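PDB 6W0V: bacteriocin immunity protein from Pseudomonas aeruginosa, which binds the nuclease domain of pyocin S8 as its cognate immunity protein and so probably protects the producing cell from the toxin's DNase activity. Local coordinates for residues Ser25-Lys28 and Glu29-Val32; Glu70-Ala74 and Asn75-Gly79; Phe13-Ile16 and Ser17-Phe20. The protein carries 1 engineered substitution. One frame throughout, in Å; residues are numbered along the deposited sequence.

Interaction 1 of 3, residues Ser25-Lys28 and Glu29-Val32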
loop_
_atom_site.group_PDB
_atom_site.type_symbol
_atom_site.label_atom_id
_atom_site.label_comp_id
_atom_site.label_asym_id
_atom_site.label_seq_id
_atom_site.Cartn_x
_atom_site.Cartn_y
_atom_site.Cartn_z
ATOM N N SER B 25 10.867 -6.311 -5.491
ATOM C CA SER B 25 10.511 -6.993 -6.756
ATOM C C SER B 25 9.053 -7.439 -6.723
ATOM O O SER B 25 8.526 -7.766 -7.776
ATOM C CB SER B 25 11.420 -8.149 -7.020
ATOM O OG SER B 25 11.306 -9.121 -5.994
ATOM N N SER B 26 8.434 -7.494 -5.556
ATOM C CA SER B 26 7.041 -7.975 -5.436
ATOM C C SER B 26 6.441 -7.455 -4.149
ATOM O O SER B 26 7.191 -7.080 -3.226
ATOM C CB SER B 26 6.979 -9.473 -5.468
ATOM O OG SER B 26 7.578 -9.994 -4.287
ATOM N N GLU B 27 5.129 -7.484 -4.065
ATOM C CA GLU B 27 4.440 -7.137 -2.809
ATOM C C GLU B 27 4.841 -8.142 -1.747
ATOM O O GLU B 27 5.037 -7.739 -0.621
ATOM C CB GLU B 27 2.946 -7.103 -3.045
ATOM C CG GLU B 27 2.576 -5.920 -3.887
ATOM C CD GLU B 27 1.090 -5.765 -4.042
ATOM O OE1 GLU B 27 0.692 -4.801 -4.701
ATOM O OE2 GLU B 27 0.357 -6.618 -3.506
ATOM N N LYS B 28 4.991 -9.404 -2.101
ATOM C CA LYS B 28 5.336 -10.459 -1.123
ATOM C C LYS B 28 6.675 -10.097 -0.488
ATOM O O LYS B 28 6.798 -10.193 0.727
ATOM C CB LYS B 28 5.373 -11.817 -1.824
ATOM C CG LYS B 28 6.055 -12.939 -1.053
ATOM C CD LYS B 28 5.988 -14.273 -1.768
ATOM C CE LYS B 28 6.446 -14.210 -3.211
ATOM N NZ LYS B 28 6.797 -15.554 -3.722
ATOM N N GLU B 29 7.642 -9.703 -1.304
ATOM C CA GLU B 29 9.007 -9.443 -0.808
ATOM C C GLU B 29 8.933 -8.273 0.162
ATOM O O GLU B 29 9.551 -8.334 1.237
ATOM C CB GLU B 29 9.945 -9.099 -1.948
ATOM C CG GLU B 29 11.369 -9.012 -1.499
ATOM C CD GLU B 29 12.253 -8.704 -2.677
ATOM O OE1 GLU B 29 11.974 -7.704 -3.374
ATOM O OE2 GLU B 29 13.173 -9.488 -2.910
ATOM N N ARG B 30 8.201 -7.235 -0.206
ATOM C CA ARG B 30 8.088 -6.055 0.671
ATOM C C ARG B 30 7.359 -6.463 1.938
ATOM O O ARG B 30 7.750 -6.025 3.017
ATOM C CB ARG B 30 7.346 -4.910 0.006
ATOM C CG ARG B 30 7.224 -3.719 0.935
ATOM C CD ARG B 30 6.484 -2.566 0.341
ATOM N NE ARG B 30 5.154 -2.976 -0.036
ATOM C CZ ARG B 30 4.232 -2.172 -0.509
ATOM N NH1 ARG B 30 3.061 -2.677 -0.852
ATOM N NH2 ARG B 30 4.475 -0.883 -0.644
ATOM N N ASP B 31 6.334 -7.285 1.834
ATOM C CA ASP B 31 5.525 -7.678 3.006
ATOM C C ASP B 31 6.418 -8.349 4.036
ATOM O O ASP B 31 6.181 -8.152 5.229
ATOM C CB ASP B 31 4.418 -8.646 2.617
ATOM C CG ASP B 31 3.169 -7.946 2.147
ATOM O OD1 ASP B 31 3.152 -6.706 2.191
ATOM O OD2 ASP B 31 2.232 -8.661 1.751
ATOM N N VAL B 32 7.389 -9.134 3.586
ATOM C CA VAL B 32 8.286 -9.849 4.529
ATOM C C VAL B 32 8.917 -8.779 5.409
ATOM O O VAL B 32 8.940 -8.972 6.617
ATOM C CB VAL B 32 9.347 -10.684 3.799
ATOM C CG1 VAL B 32 10.425 -11.165 4.758
ATOM C CG2 VAL B 32 8.717 -11.854 3.071
HETATM O O HOH W 1 13.979 -9.230 -5.772
HETATM O O HOH W 2 3.917 -5.423 -0.006
#
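The Ser26 hydroxyl caps the first turn of helix 27-41: its OG accepts from Glu29 N at 3.0 Å (N-H...O angle 156°). Ser26 is the N-cap residue, and its chi1 of 68° places OG between its own backbone N and carbonyl carbon, facing the amide at the helix start. Glu29 returns a bond with its carboxylate, not to Ser26 but to Ser25, the residue before the cap. Its chain runs extended out to OE1, which is met nearly along its C-O axis by Ser25 N at 2.8 Å, while Ser25 OG comes within 3.1 Å of OE1 in a weak contact. Water 1 bridges the two side chains, bound to Ser25 OG at 2.7 Å and donating to Glu29 OE2 at 3.0 Å; Arg22 forms a salt bridge with the same OE2.

Regular helical bonding takes over from here: Arg30 N, Asp31 N and Val32 N bind the carbonyls of Ser26, Glu27 and Lys28. Glu27 O, held by Asp31 N at 2.8 Å, has a second donor in water 2. That water accepts from Arg30 NE at 2.7 Å, in the guanidinium plane, and also donates to Asp31 OD1, tying backbone, arginine and aspartate together.

The polar ends on this side turn to the toxin: Glu27 OE1 and Arg30 NH1 bind Ser79 of the pyocin S8 chain, and Asp31 OD1 pairs with its Lys93. The serine cap with a following glutamate resembles a capping box whose return bond is shifted one residue back, and it starts the second helix, the specificity-determining element in related DNase-colicin immunity proteins.

Interaction 2 of 3, residues Glu70-Ala74 and Asn75-Gly79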
loop_
_atom_site.group_PDB
_atom_site.type_symbol
_atom_site.label_atom_id
_atom_site.label_comp_id
_atom_site.label_asym_id
_atom_site.label_seq_id
_atom_site.Cartn_x
_atom_site.Cartn_y
_atom_site.Cartn_z
ATOM N N GLU B 70 9.802 4.258 21.063
ATOM C CA GLU B 70 9.141 5.066 22.108
ATOM C C GLU B 70 7.968 4.274 22.644
ATOM O O GLU B 70 7.758 4.226 23.852
ATOM C CB GLU B 70 8.649 6.396 21.585
ATOM C CG GLU B 70 9.773 7.362 21.394
ATOM C CD GLU B 70 9.272 8.764 21.156
ATOM O OE1 GLU B 70 8.099 8.918 20.776
ATOM O OE2 GLU B 70 10.051 9.681 21.358
ATOM N N TRP B 71 7.211 3.672 21.749
ATOM C CA TRP B 71 6.012 2.961 22.194
ATOM C C TRP B 71 6.416 1.792 23.086
ATOM O O TRP B 71 5.836 1.606 24.169
ATOM C CB TRP B 71 5.205 2.515 20.986
ATOM C CG TRP B 71 3.881 2.127 21.519
ATOM C CD1 TRP B 71 2.867 2.957 21.891
ATOM C CD2 TRP B 71 3.535 0.822 21.969
ATOM N NE1 TRP B 71 1.864 2.236 22.470
ATOM C CE2 TRP B 71 2.248 0.925 22.532
ATOM C CE3 TRP B 71 4.169 -0.419 21.902
ATOM C CZ2 TRP B 71 1.587 -0.176 23.056
ATOM C CZ3 TRP B 71 3.500 -1.511 22.400
ATOM C CH2 TRP B 71 2.234 -1.386 22.968
ATOM N N ARG B 72 7.409 1.031 22.656
ATOM C CA ARG B 72 7.859 -0.158 23.409
ATOM C C ARG B 72 8.437 0.293 24.741
ATOM O O ARG B 72 8.072 -0.294 25.755
ATOM C CB ARG B 72 8.897 -0.907 22.591
ATOM C CG ARG B 72 8.256 -1.534 21.369
ATOM C CD ARG B 72 9.246 -2.303 20.556
ATOM N NE ARG B 72 9.690 -3.432 21.332
ATOM C CZ ARG B 72 9.020 -4.556 21.522
ATOM N NH1 ARG B 72 7.854 -4.755 20.924
ATOM N NH2 ARG B 72 9.550 -5.504 22.276
ATOM N N ALA B 73 9.275 1.322 24.705
ATOM C CA ALA B 73 9.956 1.798 25.924
ATOM C C ALA B 73 8.910 2.296 26.919
ATOM O O ALA B 73 9.152 2.158 28.111
ATOM C CB ALA B 73 10.963 2.846 25.578
ATOM N N ALA B 74 7.803 2.875 26.455
ATOM C CA ALA B 74 6.768 3.468 27.333
ATOM C C ALA B 74 5.787 2.389 27.796
ATOM O O ALA B 74 5.008 2.652 28.715
ATOM C CB ALA B 74 6.048 4.576 26.615
ATOM N N ASN B 75 5.776 1.225 27.140
ATOM C CA ASN B 75 4.709 0.228 27.372
ATOM C C ASN B 75 5.302 -1.110 27.791
ATOM O O ASN B 75 4.664 -2.122 27.574
ATOM C CB ASN B 75 3.818 0.125 26.139
ATOM C CG ASN B 75 2.984 1.375 26.004
ATOM O OD1 ASN B 75 1.970 1.517 26.685
ATOM N ND2 ASN B 75 3.458 2.320 25.217
ATOM N N GLY B 76 6.453 -1.094 28.445
ATOM C CA GLY B 76 6.929 -2.260 29.199
ATOM C C GLY B 76 7.418 -3.343 28.280
ATOM O O GLY B 76 7.431 -4.505 28.690
ATOM N N LEU B 77 7.810 -2.967 27.067
ATOM C CA LEU B 77 8.344 -3.955 26.114
ATOM C C LEU B 77 9.823 -3.726 25.910
ATOM O O LEU B 77 10.306 -2.599 25.969
ATOM C CB LEU B 77 7.569 -3.851 24.805
ATOM C CG LEU B 77 6.119 -4.284 24.918
ATOM C CD1 LEU B 77 5.421 -4.044 23.602
ATOM C CD2 LEU B 77 6.031 -5.744 25.326
ATOM N N PRO B 78 10.565 -4.818 25.669
ATOM C CA PRO B 78 12.008 -4.753 25.546
ATOM C C PRO B 78 12.426 -4.094 24.235
ATOM O O PRO B 78 11.677 -4.076 23.267
ATOM C CB PRO B 78 12.463 -6.209 25.620
ATOM C CG PRO B 78 11.281 -6.990 25.129
ATOM C CD PRO B 78 10.061 -6.188 25.529
ATOM N N GLY B 79 13.611 -3.509 24.269
ATOM C CA GLY B 79 14.247 -2.911 23.097
ATOM C C GLY B 79 15.168 -3.907 22.443
ATOM O O GLY B 79 15.024 -5.141 22.665
HETATM O O HOH W 3 10.173 -1.067 28.336
HETATM O O HOH W 4 7.939 0.650 30.005
#
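Asn75 folds back over Trp71, its amide stacked on one face of the indole with the two planes 17° apart. A chi1 of -71° sets CG of Asn75 beside its backbone N and turns the amide back to the helix, where ND2 donates to Trp71 O at 2.7 Å, with the acceptor in the amide plane. Asn75 CB makes a CH-pi contact 3.8 Å from the centroid of the Trp71 six-membered ring, almost on the ring normal. The same indole also touches Leu77, CZ3 of Trp71 lying 3.4 Å from CD1 of Leu77, while His43 meets the ring from elsewhere in the chain.

The Arg72 chain bends at chi3 (66°), and with chi4 also turned the guanidinium meets one carbonyl side-on: Pro78 O receives NE of Arg72 at 2.8 Å and NH2 of Arg72 at 2.7 Å, both close to the guanidinium plane. Leu77 CB sits 3.6 Å above the centre of the Arg72 guanidinium, so one face is packed while the edge is bonded. NH1 binds Gln42 OE1 and Ala41 O, so all three guanidinium nitrogens have partners.

The backbone is gathered at Arg72 O, which accepts from Leu77 N at 3.0 Å and from Asn75 N, the two arriving from opposite faces of its carbonyl plane. Gly76 takes a positive phi, and its N reaches Ala73 O through water 4, by a bond that is weak on the Gly76 side. The six-to-one bond, the glycine and the Leu77-Arg72 packing belong to a Schellman-like C-cap, its inner bond replaced by water, ending helix 61-74.

Interaction 3 of 3, residues Phe13-Ile16 and Ser17-Phe20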
loop_
_atom_site.group_PDB
_atom_site.type_symbol
_atom_site.label_atom_id
_atom_site.label_comp_id
_atom_site.label_asym_id
_atom_site.label_seq_id
_atom_site.Cartn_x
_atom_site.Cartn_y
_atom_site.Cartn_z
ATOM N N PHE B 13 16.650 -1.148 12.046
ATOM C CA PHE B 13 16.615 0.149 11.338
ATOM C C PHE B 13 16.812 -0.094 9.842
ATOM O O PHE B 13 16.155 0.570 9.023
ATOM C CB PHE B 13 17.689 1.091 11.868
ATOM C CG PHE B 13 17.703 2.382 11.101
ATOM C CD1 PHE B 13 16.664 3.285 11.239
ATOM C CD2 PHE B 13 18.712 2.659 10.192
ATOM C CE1 PHE B 13 16.655 4.463 10.512
ATOM C CE2 PHE B 13 18.699 3.838 9.464
ATOM C CZ PHE B 13 17.670 4.737 9.628
ATOM N N SER B 14 17.710 -1.019 9.511
ATOM C CA SER B 14 17.993 -1.450 8.121
ATOM C C SER B 14 16.690 -1.919 7.473
ATOM O O SER B 14 16.422 -1.471 6.346
ATOM C CB SER B 14 19.035 -2.518 8.089
ATOM O OG SER B 14 19.435 -2.791 6.757
ATOM N N LEU B 15 15.914 -2.765 8.167
ATOM C CA LEU B 15 14.609 -3.265 7.654
ATOM C C LEU B 15 13.731 -2.069 7.316
ATOM O O LEU B 15 13.179 -2.017 6.208
ATOM C CB LEU B 15 13.880 -4.120 8.691
ATOM C CG LEU B 15 14.385 -5.543 8.888
ATOM C CD1 LEU B 15 13.605 -6.206 10.010
ATOM C CD2 LEU B 15 14.273 -6.345 7.598
ATOM N N ILE B 16 13.583 -1.152 8.264
ATOM C CA ILE B 16 12.686 0.012 8.084
ATOM C C ILE B 16 13.199 0.805 6.889
ATOM O O ILE B 16 12.385 1.226 6.069
ATOM C CB ILE B 16 12.646 0.876 9.345
ATOM C CG1 ILE B 16 12.128 0.088 10.547
ATOM C CG2 ILE B 16 11.822 2.119 9.080
ATOM C CD1 ILE B 16 12.404 0.759 11.870
ATOM N N SER B 17 14.509 1.038 6.855
ATOM C CA SER B 17 15.162 1.844 5.804
ATOM C C SER B 17 14.815 1.249 4.440
ATOM O O SER B 17 14.513 2.019 3.536
ATOM C CB SER B 17 16.633 1.901 6.005
ATOM O OG SER B 17 17.234 2.670 4.976
ATOM N N GLU B 18 14.820 -0.076 4.333
ATOM C CA GLU B 18 14.485 -0.777 3.071
ATOM C C GLU B 18 13.162 -0.237 2.534
ATOM O O GLU B 18 13.080 0.025 1.344
ATOM C CB GLU B 18 14.370 -2.282 3.279
ATOM C CG GLU B 18 15.695 -2.945 3.568
ATOM C CD GLU B 18 15.638 -4.457 3.573
ATOM O OE1 GLU B 18 15.030 -5.016 2.653
ATOM O OE2 GLU B 18 16.200 -5.065 4.493
ATOM N N LEU B 19 12.160 -0.076 3.392
ATOM C CA LEU B 19 10.814 0.352 2.937
ATOM C C LEU B 19 10.881 1.742 2.307
ATOM O O LEU B 19 10.098 2.004 1.397
ATOM C CB LEU B 19 9.832 0.299 4.100
ATOM C CG LEU B 19 9.649 -1.086 4.707
ATOM C CD1 LEU B 19 8.661 -1.040 5.851
ATOM C CD2 LEU B 19 9.198 -2.086 3.648
ATOM N N PHE B 20 11.767 2.615 2.772
ATOM C CA PHE B 20 11.885 3.985 2.220
ATOM C C PHE B 20 12.778 3.980 0.987
ATOM O O PHE B 20 12.544 4.810 0.102
ATOM C CB PHE B 20 12.453 4.935 3.264
ATOM C CG PHE B 20 11.493 5.208 4.386
ATOM C CD1 PHE B 20 11.363 4.315 5.438
ATOM C CD2 PHE B 20 10.712 6.350 4.384
ATOM C CE1 PHE B 20 10.468 4.559 6.461
ATOM C CE2 PHE B 20 9.825 6.595 5.417
ATOM C CZ PHE B 20 9.711 5.706 6.455
#
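Phe20 lies alongside Ile16, both side chains pointing the same way, and touches it through one ring carbon, CE1 of Phe20 lying 3.8 Å from Ile16 CG2. CD1 of the same ring comes within 3.3 Å of Ile16 O, which sits at the edge, near the plane of the ring. With CG anti to its carbonyl carbon (chi1 -70°), Phe20 leans back along the helix to its neighbour one turn earlier. Both side chains then go on to helix 61-74, Ile16 to Val64 and Phe20 to Pro61.

A turn earlier, Ser17 CB approaches Phe13 CE2 loosely, at 4.5 Å, while its hydroxyl looks forward along the helix to Asn21 ND2. On another side, Glu18 rests its methylene groups on the backbone, with CG 3.2 Å from Ser14 O, and OE2 of Glu18 touches Leu15 CD2 at 3.9 Å, the two chains crossing at a slant. The carboxylate is held through OE1 by a salt bridge to Arg22.

Ser17 N and Glu18 N bind Phe13 O and Ser14 O in alpha-helical fashion. The pattern then tightens: Leu19 N makes a weak bond to Ile16 O at 3.0 Å (N-H...O angle 129°), and Phe20 N binds Ser17 O at 2.9 Å, three residues back instead of four. Leu19 meanwhile packs on Val33, Val34 and Ile37, and both Leu19 and Phe20 touch Thr69 of the pyocin S8 chain. Through Leu19 on one helix and Phe13, Ile16 and Phe20 on the other, helix 9-21 packs between helices 27-41 and 61-74 as the first helix of the all-helical colicin/pyocin immunity protein fold.

Interactions 1 and 2 are surface contacts at helix ends, lying on opposite sides of the chain's centre with centres about 28 Å apart. Interaction 3 is partly buried, along the later two-thirds of helix 9-21. Their chemistry follows their place: interaction 1 is polar, water-bridged and turned to pyocin S8; interaction 2 combines stacking with an arginine grip and touches no other chain of the assembly; interaction 3 is largely apolar and backbone-bonded, and meets the pyocin S8 chain by packing alone. Interactions 1 and 3 meet where Arg30 CG packs on Leu19 CD2 at 3.7 Å, joining helices 27-41 and 9-21. Interaction 3 leaves interaction 2 about 10 Å away at the nearest atoms, although its side chains reach the same helix, 61-74.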